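Local coordinates for CofB (Escherichia coli, PDB 5AX6), which serves as the homotrimeric type IVb minor pilin of the CFA/III pilus of enterotoxigenic bacteria and probably takes part in pilus assembly, at the interface of chains A and B. Numbering follows the deposited sequence. Chains: chain A/B, CofB.

Contact 1: the interface of chains A and B. Residues chain A 348-350; chain B 332, 344, 485, 489.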
loop_
_atom_site.group_PDB
_atom_site.type_symbol
_atom_site.label_atom_id
_atom_site.label_comp_id
_atom_site.label_asym_id
_atom_site.label_seq_id
_atom_site.Cartn_x
_atom_site.Cartn_y
_atom_site.Cartn_z
ATOM N N ASN A 348 20.509 -21.123 -8.206
ATOM C CA ASN A 348 21.198 -20.773 -9.443
ATOM C C ASN A 348 21.767 -22.049 -10.039
ATOM O O ASN A 348 21.964 -23.033 -9.330
ATOM C CB ASN A 348 22.309 -19.752 -9.191
ATOM C CG ASN A 348 22.819 -19.112 -10.484
ATOM O OD1 ASN A 348 22.133 -19.107 -11.505
ATOM N ND2 ASN A 348 24.026 -18.573 -10.440
ATOM N N THR A 349 21.990 -22.046 -11.345
ATOM C CA THR A 349 22.552 -23.205 -12.029
ATOM C C THR A 349 23.765 -22.732 -12.801
ATOM O O THR A 349 23.732 -21.673 -13.433
ATOM C CB THR A 349 21.526 -23.848 -12.971
ATOM O OG1 THR A 349 20.358 -24.182 -12.213
ATOM C CG2 THR A 349 22.086 -25.116 -13.633
ATOM N N ILE A 350 24.834 -23.513 -12.725
ATOM C CA ILE A 350 26.080 -23.208 -13.411
ATOM C C ILE A 350 26.559 -24.452 -14.144
ATOM O O ILE A 350 26.588 -25.530 -13.563
ATOM C CB ILE A 350 27.169 -22.756 -12.407
ATOM C CG1 ILE A 350 26.761 -21.454 -11.719
ATOM C CG2 ILE A 350 28.506 -22.605 -13.100
ATOM C CD1 ILE A 350 27.518 -21.181 -10.392
ATOM N N GLU B 332 22.651 -11.612 -6.998
ATOM C CA GLU B 332 23.704 -12.050 -6.082
ATOM C C GLU B 332 25.063 -11.782 -6.700
ATOM O O GLU B 332 25.181 -11.657 -7.916
ATOM C CB GLU B 332 23.582 -13.547 -5.743
ATOM C CG GLU B 332 24.013 -14.457 -6.894
ATOM C CD GLU B 332 24.050 -15.948 -6.529
ATOM O OE1 GLU B 332 23.679 -16.319 -5.387
ATOM O OE2 GLU B 332 24.459 -16.747 -7.403
ATOM N N ARG B 344 19.177 -13.706 -11.891
ATOM C CA ARG B 344 18.615 -14.956 -12.406
ATOM C C ARG B 344 17.125 -15.039 -12.122
ATOM O O ARG B 344 16.619 -14.358 -11.223
ATOM C CB ARG B 344 19.309 -16.168 -11.788
ATOM C CG ARG B 344 18.976 -16.366 -10.322
ATOM C CD ARG B 344 19.984 -17.300 -9.680
ATOM N NE ARG B 344 19.670 -17.604 -8.293
ATOM C CZ ARG B 344 20.107 -16.903 -7.259
ATOM N NH1 ARG B 344 20.858 -15.819 -7.455
ATOM N NH2 ARG B 344 19.774 -17.273 -6.028
ATOM N N TRP B 485 16.071 -21.354 -17.543
ATOM C CA TRP B 485 15.946 -20.152 -16.724
ATOM C C TRP B 485 16.515 -18.983 -17.522
ATOM O O TRP B 485 16.969 -19.176 -18.644
ATOM C CB TRP B 485 16.663 -20.322 -15.364
ATOM C CG TRP B 485 18.184 -20.317 -15.385
ATOM C CD1 TRP B 485 18.999 -19.309 -14.943
ATOM C CD2 TRP B 485 19.061 -21.371 -15.836
ATOM N NE1 TRP B 485 20.317 -19.668 -15.101
ATOM C CE2 TRP B 485 20.384 -20.919 -15.648
ATOM C CE3 TRP B 485 18.853 -22.647 -16.378
ATOM C CZ2 TRP B 485 21.500 -21.695 -15.988
ATOM C CZ3 TRP B 485 19.972 -23.417 -16.726
ATOM C CH2 TRP B 485 21.275 -22.934 -16.519
ATOM N N GLU B 489 24.234 -14.217 -16.645
ATOM C CA GLU B 489 25.331 -15.123 -16.994
ATOM C C GLU B 489 24.999 -15.763 -18.337
ATOM O O GLU B 489 23.957 -16.388 -18.489
ATOM C CB GLU B 489 25.528 -16.194 -15.907
ATOM C CG GLU B 489 25.792 -15.618 -14.512
ATOM C CD GLU B 489 25.803 -16.679 -13.414
ATOM O OE1 GLU B 489 26.596 -17.644 -13.524
ATOM O OE2 GLU B 489 25.024 -16.547 -12.438
HETATM O O HOH W 1 22.528 -18.238 -13.935
HETATM O O HOH W 2 25.676 -19.199 -8.089
#
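The side-chain amide nitrogen of A:Asn348, ND2, is gripped at this subunit interface of the homotrimer by a carboxylate of chain B and by a water that leads on to that chain. ND2 of A:Asn348 donates a hydrogen bond to OE2 of B:Glu489 at 3.0 Å. Water 2 lies 2.9 Å from the same ND2 of A:Asn348. That water passes the link on to the carboxylate oxygen OE2 of B:Glu332. B:Glu489 receives the direct bond on its syn lone pair, but its oxygen lies 16° out of the amide plane, and amide and carboxylate are turned 72° apart. OD1 of A:Asn348 pairs with water 1 at 2.6 Å. Water 1 sits in plane at the indole edge of B:Trp485, 2.9 Å from NE1, so one end of the amide is held directly and the other through water, which probably fixes its flip. CG of A:Asn348 stands opposite its backbone N (chi1 -166°), which sends the amide out from strand 348-353 into this polar socket. Along its flank runs the aliphatic part of B:Arg344, whose CD packs 3.4 Å from CB of A:Asn348. The guanidinium forms a long salt bridge with B:Glu332 within chain B, which may help to place that carboxylate. Next in the strand, A:Thr349 covers a face of B:Trp485 toward the rim: its CB stands 3.9 Å from the centroid of the six-membered ring.

Contact 2: the interface of chains A and B. Residues chain A 296, 314, 324, 328; chain B 324, 326-328.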
loop_
_atom_site.group_PDB
_atom_site.type_symbol
_atom_site.label_atom_id
_atom_site.label_comp_id
_atom_site.label_asym_id
_atom_site.label_seq_id
_atom_site.Cartn_x
_atom_site.Cartn_y
_atom_site.Cartn_z
ATOM N N LEU A 296 -0.160 -4.922 -7.766
ATOM C CA LEU A 296 -0.278 -6.136 -6.958
ATOM C C LEU A 296 -1.748 -6.326 -6.652
ATOM O O LEU A 296 -2.320 -5.573 -5.865
ATOM C CB LEU A 296 0.511 -6.040 -5.647
ATOM C CG LEU A 296 1.959 -6.492 -5.563
ATOM C CD1 LEU A 296 2.475 -6.344 -4.116
ATOM C CD2 LEU A 296 2.083 -7.928 -6.069
ATOM N N LEU A 314 1.169 -10.025 -9.454
ATOM C CA LEU A 314 1.851 -8.813 -9.886
ATOM C C LEU A 314 1.712 -8.724 -11.403
ATOM O O LEU A 314 2.231 -9.579 -12.123
ATOM C CB LEU A 314 3.327 -8.834 -9.469
ATOM C CG LEU A 314 4.166 -7.614 -9.860
ATOM C CD1 LEU A 314 3.661 -6.344 -9.193
ATOM C CD2 LEU A 314 5.635 -7.846 -9.503
ATOM N N MET A 324 9.288 -8.763 -10.120
ATOM C CA MET A 324 9.769 -8.258 -8.839
ATOM C C MET A 324 11.207 -8.722 -8.617
ATOM O O MET A 324 11.521 -9.915 -8.735
ATOM C CB MET A 324 8.886 -8.721 -7.678
ATOM C CG MET A 324 9.312 -8.062 -6.350
ATOM S SD MET A 324 8.419 -8.602 -4.892
ATOM C CE MET A 324 8.713 -10.370 -4.947
ATOM N N ILE A 328 13.803 -14.364 -2.328
ATOM C CA ILE A 328 12.602 -15.101 -1.947
ATOM C C ILE A 328 12.967 -16.221 -1.013
ATOM O O ILE A 328 13.963 -16.906 -1.225
ATOM C CB ILE A 328 11.856 -15.689 -3.167
ATOM C CG1 ILE A 328 11.429 -14.566 -4.122
ATOM C CG2 ILE A 328 10.654 -16.533 -2.700
ATOM C CD1 ILE A 328 10.486 -13.513 -3.499
ATOM N N MET B 324 2.065 -15.558 -4.375
ATOM C CA MET B 324 2.157 -14.450 -5.319
ATOM C C MET B 324 2.513 -14.990 -6.703
ATOM O O MET B 324 3.476 -15.752 -6.866
ATOM C CB MET B 324 3.194 -13.415 -4.879
ATOM C CG MET B 324 3.179 -12.177 -5.800
ATOM S SD MET B 324 4.422 -10.933 -5.453
ATOM C CE MET B 324 5.923 -11.905 -5.578
ATOM N N ALA B 326 4.038 -14.018 -10.099
ATOM C CA ALA B 326 4.921 -12.953 -10.555
ATOM C C ALA B 326 6.160 -13.545 -11.214
ATOM O O ALA B 326 6.490 -14.712 -10.976
ATOM C CB ALA B 326 5.331 -12.060 -9.382
ATOM N N ASN B 327 6.838 -12.747 -12.034
ATOM C CA ASN B 327 8.207 -13.057 -12.436
ATOM C C ASN B 327 9.157 -12.574 -11.359
ATOM O O ASN B 327 9.029 -11.450 -10.883
ATOM C CB ASN B 327 8.557 -12.399 -13.763
ATOM C CG ASN B 327 7.689 -12.887 -14.882
ATOM O OD1 ASN B 327 7.378 -14.072 -14.958
ATOM N ND2 ASN B 327 7.292 -11.982 -15.763
ATOM N N ILE B 328 10.097 -13.421 -10.963
ATOM C CA ILE B 328 11.052 -13.036 -9.927
ATOM C C ILE B 328 12.429 -12.928 -10.520
ATOM O O ILE B 328 12.827 -13.768 -11.322
ATOM C CB ILE B 328 11.090 -14.042 -8.753
ATOM C CG1 ILE B 328 9.707 -14.144 -8.095
ATOM C CG2 ILE B 328 12.178 -13.635 -7.741
ATOM C CD1 ILE B 328 9.167 -12.816 -7.517
#
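Short strand 323-325 of chain A pairs in parallel with the start of strand 327-333 of chain B, A:Met324 bridging to B:Ile328. The backbone N of A:Met324 donates a hydrogen bond to the carbonyl O of B:Asn327 at 2.8 Å, nearly straight at 168°. Beside this bridge the side chains of A:Met324 and B:Ile328 lie alongside each other and point the same way, the methyl CE of A:Met324 meeting CD1 of B:Ile328 at 3.6 Å. The methionine stretches away from its backbone and bends only at the thioether (chi3 57°), which swings CE back toward chain B. B:Met324 has the same bent shape, and the two methionines approach at a slant with their methyl ends facing; the modelled gap between them is too short to carry weight. The thioether sulfur SD of B:Met324 rests against CD2 of A:Leu296 at 3.9 Å, the two side chains crossing at about a right angle. Nearby, CB of A:Leu314 touches CB of B:Ala326 at 3.8 Å. On the other flank the isoleucines reach toward each other tip to tip, CG1 of A:Ile328 against CG2 of B:Ile328, also 3.8 Å apart. The same residue, 324 or 328, thus enters from both chains, but in unlike surroundings, as suits a trimer rather than a two-fold pair. The patch lies midway along the elongated molecule, where strands 294-302 and 308-315 lead into the strands that run on toward the C-terminal domain.

Contact 3: the interface of chains A and B. Residues chain A 235, 243, 246; chain B 246, 248.
One face of the B:Trp248 indole looks toward A:Ala243, whose CB stands 4.3 Å above the ring plane and toward the rim. On that same face, also near the rim, lies CG of B:Leu246 from the tryptophan's own chain, 3.9 Å above the plane, so one side of the ring takes apolar groups from both subunits. The pyrrole part of the indole also borders the carbonyl of A:Ala243, with CD1 of B:Trp248 3.4 Å from that oxygen. The backbones are matched here too: A:Ala243 and B:Trp248 form a parallel beta bridge, the CA of the tryptophan lying 3.2 Å from the same carbonyl O. B:Leu246 makes the apolar contacts beside this bridge. Its two methyl branches divide their contacts: CD2 meets CD2 of A:Leu246 at 3.8 Å, whereas CD1 reaches CD1 of A:Leu235 at 3.9 Å. CG of B:Leu246 points directly away from the backbone N (chi1 179°), and this extension carries the forked end out toward both chain A leucines. The copies of Leu246 share the same torsions and meet at a slant; A:Leu235 crosses B:Leu246 at about a right angle. Strand 246-247 of each chain therefore contributes its first residue to a small hydrophobic junction. The patch joins the chains on the side of the molecule nearer the pilin domains, and probably helps hold the trimer together where the pilin domains stand apart.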
loop_
_atom_site.group_PDB
_atom_site.type_symbol
_atom_site.label_atom_id
_atom_site.label_comp_id
_atom_site.label_asym_id
_atom_site.label_seq_id
_atom_site.Cartn_x
_atom_site.Cartn_y
_atom_site.Cartn_z
ATOM N N LEU A 235 -10.664 14.833 8.857
ATOM C CA LEU A 235 -9.244 14.485 8.873
ATOM C C LEU A 235 -8.408 15.756 8.796
ATOM O O LEU A 235 -8.791 16.725 8.135
ATOM C CB LEU A 235 -8.885 13.547 7.712
ATOM C CG LEU A 235 -9.662 12.225 7.632
ATOM C CD1 LEU A 235 -9.017 11.341 6.555
ATOM C CD2 LEU A 235 -9.692 11.492 8.995
ATOM N N ALA A 243 -8.846 7.984 10.888
ATOM C CA ALA A 243 -9.875 7.638 9.923
ATOM C C ALA A 243 -10.487 6.257 10.197
ATOM O O ALA A 243 -9.763 5.256 10.361
ATOM C CB ALA A 243 -9.297 7.678 8.509
ATOM N N LEU A 246 -10.907 5.198 4.469
ATOM C CA LEU A 246 -10.761 6.219 3.450
ATOM C C LEU A 246 -10.964 5.573 2.094
ATOM O O LEU A 246 -10.292 4.580 1.768
ATOM C CB LEU A 246 -9.391 6.905 3.546
ATOM C CG LEU A 246 -9.165 7.982 2.485
ATOM C CD1 LEU A 246 -10.283 9.054 2.492
ATOM C CD2 LEU A 246 -7.791 8.624 2.657
ATOM N N LEU B 246 -1.347 9.870 8.168
ATOM C CA LEU B 246 -2.731 9.468 8.323
ATOM C C LEU B 246 -2.763 8.136 9.045
ATOM O O LEU B 246 -2.111 7.172 8.610
ATOM C CB LEU B 246 -3.440 9.387 6.964
ATOM C CG LEU B 246 -4.901 8.948 7.055
ATOM C CD1 LEU B 246 -5.722 9.846 8.015
ATOM C CD2 LEU B 246 -5.536 8.907 5.668
ATOM N N TRP B 248 -5.317 5.122 11.108
ATOM C CA TRP B 248 -6.659 4.554 11.014
ATOM C C TRP B 248 -7.184 4.201 12.412
ATOM O O TRP B 248 -6.402 3.994 13.335
ATOM C CB TRP B 248 -6.659 3.319 10.093
ATOM C CG TRP B 248 -6.897 3.675 8.635
ATOM C CD1 TRP B 248 -8.080 3.568 7.943
ATOM C CD2 TRP B 248 -5.948 4.245 7.715
ATOM N NE1 TRP B 248 -7.919 4.021 6.659
ATOM C CE2 TRP B 248 -6.618 4.428 6.487
ATOM C CE3 TRP B 248 -4.593 4.600 7.807
ATOM C CZ2 TRP B 248 -5.985 4.969 5.356
ATOM C CZ3 TRP B 248 -3.961 5.132 6.676
ATOM C CH2 TRP B 248 -4.655 5.302 5.468
#

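The contacts are spaced along the length of the CofB trimer: contact 1 and contact 2 are about 18 Å apart between the centres of their C-alpha atoms, contact 2 and contact 3 about 30 Å, and contact 1 and contact 3 about 45 Å. Strand 327-333 links contacts 1 and 2, giving B:Glu332 to the first and both copies of Ile328 to the second. Contact 3 shares no element with either and lies toward the pilin domains. Contacts 2 and 3 each include a parallel beta bridge with mainly apolar side chains, whereas contact 1 is more polar, so neighbouring subunits are joined in different ways at successive levels.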